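Putative mandelate racemase (Bordetella bronchiseptica, PDB 3OZY) is of unknown function but, as a magnesium-binding enolase superfamily member that binds m-xylarate, probably acts on an acid-sugar-like carboxylate substrate. Local coordinates at residues A[116-120]-A[359-363]; A[136-141]-A[348-354]; A[211-215]-A[239-243]. Where two conformers were deposited one is given. Residue numbers count along the deposited sequence, not the author numbering.

Contact 1: A[116-120]-A[359-363]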
# COMPACT_ATOMS: atom_id res chain seq x y z
N ASP A 116 10.87 20.03 9.38
CA ASP A 116 10.45 21.35 9.83
C ASP A 116 11.07 21.63 11.20
O ASP A 116 11.63 22.70 11.44
CB ASP A 116 8.91 21.43 9.89
CG ASP A 116 8.41 22.79 10.32
OD1 ASP A 116 8.83 23.81 9.75
OD2 ASP A 116 7.56 22.83 11.24
N LEU A 117 11.01 20.63 12.08
CA LEU A 117 11.57 20.73 13.42
C LEU A 117 13.07 21.01 13.34
O LEU A 117 13.58 21.91 14.01
CB LEU A 117 11.27 19.45 14.19
CG LEU A 117 11.42 19.44 15.72
CD1 LEU A 117 10.67 18.25 16.30
CD2 LEU A 117 12.88 19.41 16.16
N LYS A 118 13.76 20.25 12.50
CA LYS A 118 15.20 20.43 12.32
C LYS A 118 15.54 21.86 11.85
O LYS A 118 16.43 22.51 12.40
CB LYS A 118 15.75 19.38 11.35
CG LYS A 118 17.25 19.50 11.08
CD LYS A 118 17.74 18.34 10.19
CE LYS A 118 17.85 17.02 10.96
NZ LYS A 118 19.15 16.91 11.71
N GLY A 119 14.83 22.34 10.83
CA GLY A 119 15.04 23.69 10.35
C GLY A 119 14.76 24.73 11.43
O GLY A 119 15.49 25.70 11.56
N ARG A 120 13.69 24.53 12.20
CA ARG A 120 13.39 25.47 13.28
C ARG A 120 14.49 25.46 14.35
O ARG A 120 14.92 26.52 14.82
CB ARG A 120 12.01 25.22 13.88
CG ARG A 120 10.92 25.57 12.88
CD ARG A 120 9.50 25.31 13.35
NE ARG A 120 8.62 25.25 12.19
CZ ARG A 120 8.13 26.32 11.56
NH1 ARG A 120 8.41 27.53 12.00
NH2 ARG A 120 7.35 26.16 10.48
N PRO A 359 12.36 29.84 9.06
CA PRO A 359 12.98 28.58 9.48
C PRO A 359 12.08 27.37 9.20
O PRO A 359 10.86 27.49 9.25
CB PRO A 359 13.16 28.75 10.99
CG PRO A 359 13.00 30.21 11.26
CD PRO A 359 12.09 30.73 10.20
N GLY A 360 12.69 26.22 8.94
CA GLY A 360 11.94 25.01 8.67
C GLY A 360 11.15 25.15 7.39
O GLY A 360 11.67 25.58 6.35
N LEU A 361 9.86 24.79 7.44
CA LEU A 361 8.99 25.00 6.28
C LEU A 361 8.87 26.49 5.95
O LEU A 361 8.56 26.86 4.83
CB LEU A 361 7.62 24.38 6.50
CG LEU A 361 7.58 22.84 6.46
CD1 LEU A 361 6.30 22.34 7.10
CD2 LEU A 361 7.70 22.36 5.01
N GLY A 362 9.08 27.34 6.96
CA GLY A 362 9.30 28.75 6.71
C GLY A 362 8.11 29.69 6.81
O GLY A 362 8.18 30.81 6.31
N PHE A 363 7.04 29.24 7.44
CA PHE A 363 5.87 30.09 7.67
C PHE A 363 5.24 29.77 9.01
O PHE A 363 5.63 28.81 9.67
CB PHE A 363 4.83 29.89 6.56
CG PHE A 363 4.51 28.46 6.29
CD1 PHE A 363 3.87 27.68 7.24
CD2 PHE A 363 4.87 27.87 5.09
CE1 PHE A 363 3.58 26.35 7.00
CE2 PHE A 363 4.58 26.55 4.84
CZ PHE A 363 3.94 25.78 5.80
O HOH W 1 8.93 29.38 10.21
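Residues 359-363 form a type II' beta turn, Pro359 to Gly362, laid against the last turns of helix 102-122 so closely that Gly119 CA and Gly360 CA are 3.8 Å apart. Two glycines make this approach possible: a CB on Gly119 would clash with Gly360 CA, and one on Gly360 would strike Asp116 OD1. Gly360 also has positive phi, as the turn requires, and Gly362 has backbone angles that call for glycine. The turn lies between strand 352-353 and helix 367-372, after the barrel strands, and packs back on a helix of the N-terminal capping domain, as C-terminal segments do in the enolase superfamily. Asp116 OD1 accepts a hydrogen bond from Leu361 N (2.7 Å, nearly linear). Arg120 NE forms a salt bridge with Asp116 OD2 (2.8 Å), while Arg120 NH2 donates a hydrogen bond to Phe363 O (3.3 Å). Pro359 O lies over one guanidinium face and receives a hydrogen bond from a water. Leu361 meanwhile packs on Ile310 and Ala314 of helix 309-321.

Contact 2: A[136-141]-A[348-354]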
# COMPACT_ATOMS: atom_id res chain seq x y z
N THR A 136 17.73 29.94 -8.33
CA THR A 136 17.95 31.13 -7.52
C THR A 136 16.94 32.25 -7.78
O THR A 136 16.62 33.02 -6.87
CB THR A 136 19.39 31.68 -7.68
OG1 THR A 136 19.62 32.05 -9.04
CG2 THR A 136 20.43 30.63 -7.27
N ARG A 137 16.45 32.34 -9.01
CA ARG A 137 15.51 33.40 -9.39
C ARG A 137 14.06 33.05 -9.05
O ARG A 137 13.18 33.92 -9.11
CB ARG A 137 15.61 33.71 -10.88
CG ARG A 137 17.01 34.09 -11.35
CD ARG A 137 17.41 35.46 -10.85
NE ARG A 137 18.73 35.85 -11.35
CZ ARG A 137 19.87 35.56 -10.73
NH1 ARG A 137 19.87 34.88 -9.59
NH2 ARG A 137 21.02 35.96 -11.26
N GLY A 138 13.81 31.79 -8.72
CA GLY A 138 12.46 31.32 -8.46
C GLY A 138 12.12 30.09 -9.28
O GLY A 138 12.87 29.69 -10.16
N VAL A 139 10.96 29.52 -8.97
CA VAL A 139 10.53 28.23 -9.50
C VAL A 139 9.29 28.39 -10.39
O VAL A 139 8.26 28.89 -9.94
CB VAL A 139 10.22 27.28 -8.32
CG1 VAL A 139 9.54 26.00 -8.80
CG2 VAL A 139 11.49 26.97 -7.53
N ARG A 140 9.39 27.96 -11.64
CA ARG A 140 8.25 28.05 -12.55
C ARG A 140 7.10 27.15 -12.11
O ARG A 140 7.29 25.94 -11.92
CB ARG A 140 8.67 27.69 -13.97
CG ARG A 140 7.54 27.83 -14.97
CD ARG A 140 7.83 27.05 -16.22
NE ARG A 140 7.01 27.51 -17.33
CZ ARG A 140 7.15 27.07 -18.57
NH1 ARG A 140 8.08 26.16 -18.84
NH2 ARG A 140 6.38 27.54 -19.54
N ALA A 141 5.92 27.75 -11.95
CA ALA A 141 4.74 27.04 -11.47
C ALA A 141 3.73 26.79 -12.59
O ALA A 141 3.74 27.47 -13.63
CB ALA A 141 4.06 27.82 -10.34
N LEU A 348 3.23 35.17 -7.76
CA LEU A 348 3.91 34.94 -9.03
C LEU A 348 4.65 36.18 -9.52
O LEU A 348 4.08 37.27 -9.58
CB LEU A 348 2.92 34.51 -10.12
CG LEU A 348 2.33 33.10 -10.04
CD1 LEU A 348 1.22 32.93 -11.07
CD2 LEU A 348 3.40 32.02 -10.22
N GLU A 349 5.91 35.99 -9.88
CA GLU A 349 6.70 37.01 -10.55
C GLU A 349 7.31 36.41 -11.80
O GLU A 349 8.15 35.51 -11.72
CB GLU A 349 7.81 37.52 -9.63
CG GLU A 349 7.31 38.35 -8.47
CD GLU A 349 6.78 39.70 -8.91
OE1 GLU A 349 7.58 40.51 -9.43
OE2 GLU A 349 5.57 39.96 -8.73
N ASN A 350 6.89 36.90 -12.96
CA ASN A 350 7.34 36.34 -14.23
C ASN A 350 7.12 34.83 -14.26
O ASN A 350 7.94 34.09 -14.79
CB ASN A 350 8.81 36.67 -14.47
CG ASN A 350 9.07 38.16 -14.54
OD1 ASN A 350 8.45 38.87 -15.33
ND2 ASN A 350 9.98 38.65 -13.71
N GLY A 351 6.01 34.40 -13.67
CA GLY A 351 5.62 33.00 -13.70
C GLY A 351 6.27 32.13 -12.64
O GLY A 351 6.03 30.92 -12.60
N LEU A 352 7.08 32.74 -11.78
CA LEU A 352 7.87 32.02 -10.78
C LEU A 352 7.37 32.25 -9.36
O LEU A 352 6.90 33.34 -9.03
CB LEU A 352 9.33 32.45 -10.84
CG LEU A 352 9.99 32.56 -12.21
CD1 LEU A 352 11.46 32.94 -12.01
CD2 LEU A 352 9.86 31.27 -13.02
N VAL A 353 7.50 31.23 -8.52
CA VAL A 353 7.27 31.37 -7.08
C VAL A 353 8.59 31.20 -6.34
O VAL A 353 9.54 30.62 -6.87
CB VAL A 353 6.24 30.34 -6.55
CG1 VAL A 353 4.88 30.53 -7.21
CG2 VAL A 353 6.73 28.91 -6.77
N GLN A 354 8.66 31.71 -5.12
CA GLN A 354 9.83 31.52 -4.27
C GLN A 354 9.45 30.70 -3.06
O GLN A 354 8.34 30.82 -2.55
CB GLN A 354 10.40 32.87 -3.82
CG GLN A 354 11.02 33.72 -4.93
CD GLN A 354 12.38 33.21 -5.39
OE1 GLN A 354 12.90 32.22 -4.88
NE2 GLN A 354 12.96 33.90 -6.37
O HOH W 2 4.45 29.87 -14.47
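Short strand 352-353 runs antiparallel to the start of strand 139-146, and Gly138, having no side chain, gives the hollow that receives Leu352 CB. A CB there would clash with Leu352 CB and crowd Val353 O and Gln354 NE2; instead Leu352 CB lies 4.0 Å from Gly138 C. The isobutyl group of Leu352 lies along one face of the neighbouring backbone, its CD1 3.5 Å from Arg137 O and its CD2 3.9 Å from Arg140 CB. Val139 and Val353 form a hydrogen-bonded pair, with Val139 N to Val353 O and Val353 N to Val139 O both 2.8 Å; Arg140 and Leu352 are the adjoining non-hydrogen-bonded pair. Strand 139-146 is the first parallel strand of the beta-alpha barrel, so 352-353 adds an antiparallel edge outside the parallel barrel order. On the face bearing the two valines, Val139 CB approaches Val353 CG2 at 4.2 Å, and both side chains nestle on Leu316 of helix 309-321. Further along, Ala141 CB rests against the adjoining methyls Leu348 CD2 (4.3 Å) and Val353 CG1 (4.2 Å). A type I' turn, Glu349 to Leu352, brings Gly351 round with positive phi, and its O accepts a hydrogen bond from Ala141 N (3.2 Å); a water donates to both Gly351 O and Ala141 O. The Gln354 side chain folds back (m, m) beside Gly138, its OE1 hydrogen-bonded to Lys133 NZ, whereas the guanidinium of Arg140 reaches Thr168.

Contact 3: A[211-215]-A[239-243]; sequences ALAML and RILRA
Segment 211-215 lies in helix 208-220 and residues 239-242 in helix 235-242. Each segment keeps its own i to i+4 backbone bond: Leu215 N to Ala211 O and Ala243 N to Arg239 O, both 2.8 Å. The helices come closest at Leu212 and Leu241, whose CA atoms are 6.5 Å apart. Apolar packing centres on Leu241 (m, t), whose CD2 fits among Ala211 CB at 4.0 Å, Leu212 CD2 at 3.8 Å and Leu215 CD2 at 4.2 Å. Leu212 (m, t) also meets Ile240 (m, t), Leu212 CD2 to Ile240 CG2 at 4.2 Å. In side chain-to-backbone packing, Leu215 (t, p) brings CD2 to 3.5 Å from Leu241 O. Such a pair of consecutive helices, joined through parallel strand 225-227, is characteristic of the outer layer of a beta-alpha barrel; Leu241 also touches Ile250 of strand 249-252. With purely aliphatic side chains meeting, the contact depends on close shape fit and exclusion of water, without directional polar bonds between the segments.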
# COMPACT_ATOMS: atom_id res chain seq x y z
N ALA A 211 -5.24 5.44 -24.61
CA ALA A 211 -4.11 6.30 -24.25
C ALA A 211 -3.20 6.55 -25.45
O ALA A 211 -2.71 7.66 -25.64
CB ALA A 211 -3.33 5.71 -23.08
N LEU A 212 -2.97 5.53 -26.27
CA LEU A 212 -2.20 5.71 -27.50
C LEU A 212 -2.89 6.69 -28.45
O LEU A 212 -2.24 7.54 -29.06
CB LEU A 212 -1.97 4.37 -28.20
CG LEU A 212 -0.90 3.47 -27.56
CD1 LEU A 212 -1.10 2.02 -27.99
CD2 LEU A 212 0.50 3.97 -27.91
N ALA A 213 -4.21 6.58 -28.57
CA ALA A 213 -4.96 7.50 -29.42
C ALA A 213 -4.84 8.91 -28.86
O ALA A 213 -4.63 9.87 -29.62
CB ALA A 213 -6.41 7.08 -29.52
N MET A 214 -4.97 9.06 -27.55
CA MET A 214 -4.88 10.39 -26.99
C MET A 214 -3.47 10.97 -27.13
O MET A 214 -3.32 12.15 -27.45
CB MET A 214 -5.32 10.41 -25.53
CG MET A 214 -5.35 11.81 -24.97
SD MET A 214 -6.09 11.94 -23.34
CE MET A 214 -7.81 11.66 -23.71
N LEU A 215 -2.45 10.14 -26.92
CA LEU A 215 -1.07 10.61 -27.05
C LEU A 215 -0.82 11.29 -28.41
O LEU A 215 -0.10 12.29 -28.50
CB LEU A 215 -0.08 9.45 -26.83
CG LEU A 215 1.40 9.78 -26.98
CD1 LEU A 215 1.84 10.88 -25.99
CD2 LEU A 215 2.23 8.51 -26.78
N ARG A 239 5.54 2.01 -20.60
CA ARG A 239 6.66 1.80 -21.51
C ARG A 239 6.19 1.91 -22.96
O ARG A 239 6.85 2.54 -23.79
CB ARG A 239 7.35 0.45 -21.28
CG ARG A 239 8.60 0.29 -22.15
CD ARG A 239 9.07 -1.17 -22.23
NE ARG A 239 8.13 -1.99 -22.98
CZ ARG A 239 7.96 -1.93 -24.30
NH1 ARG A 239 8.68 -1.08 -25.04
NH2 ARG A 239 7.06 -2.71 -24.89
N ILE A 240 5.05 1.30 -23.26
CA ILE A 240 4.50 1.35 -24.62
C ILE A 240 4.27 2.80 -25.05
O ILE A 240 4.60 3.19 -26.18
CB ILE A 240 3.22 0.52 -24.71
CG1 ILE A 240 3.57 -0.97 -24.56
CG2 ILE A 240 2.50 0.77 -26.05
CD1 ILE A 240 2.38 -1.88 -24.34
N LEU A 241 3.71 3.62 -24.17
CA LEU A 241 3.48 5.02 -24.49
C LEU A 241 4.79 5.76 -24.73
O LEU A 241 4.94 6.50 -25.70
CB LEU A 241 2.68 5.72 -23.39
CG LEU A 241 1.26 5.22 -23.18
CD1 LEU A 241 0.64 5.84 -21.93
CD2 LEU A 241 0.42 5.54 -24.42
N ARG A 242 5.75 5.55 -23.84
CA ARG A 242 7.04 6.20 -23.98
C ARG A 242 7.78 5.75 -25.24
O ARG A 242 8.48 6.54 -25.88
CB ARG A 242 7.85 5.94 -22.71
CG ARG A 242 9.10 6.71 -22.63
CD ARG A 242 9.63 6.70 -21.22
NE ARG A 242 10.94 7.32 -21.24
CZ ARG A 242 12.07 6.66 -21.48
NH1 ARG A 242 12.05 5.35 -21.68
NH2 ARG A 242 13.22 7.32 -21.49
N ALA A 243 7.62 4.48 -25.60
CA ALA A 243 8.28 3.91 -26.77
C ALA A 243 7.81 4.54 -28.08
O ALA A 243 8.41 4.31 -29.14
CB ALA A 243 8.06 2.40 -26.81

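In the fold
From the N terminus the chain builds the three-stranded sheet and helices of the capping domain; helix 102-122 supplies the first half of contact 1, whose partner comes only after the barrel. Strand 139-146 then opens the barrel and contact 2, which waits for strand 352-353, beyond the last parallel strand 328-331. Contact 3 closes a short loop, 211-215 to 239-243, between successive barrel helices. The loops are nested: contact 3 within contact 2, and contact 2 within contact 1. Contacts 1 and 2 have nearest atoms about 8 Å apart, each using the chain that follows strand 328-331, whereas contact 3 lies across the chain's centre from contact 1, about 42 Å between centres.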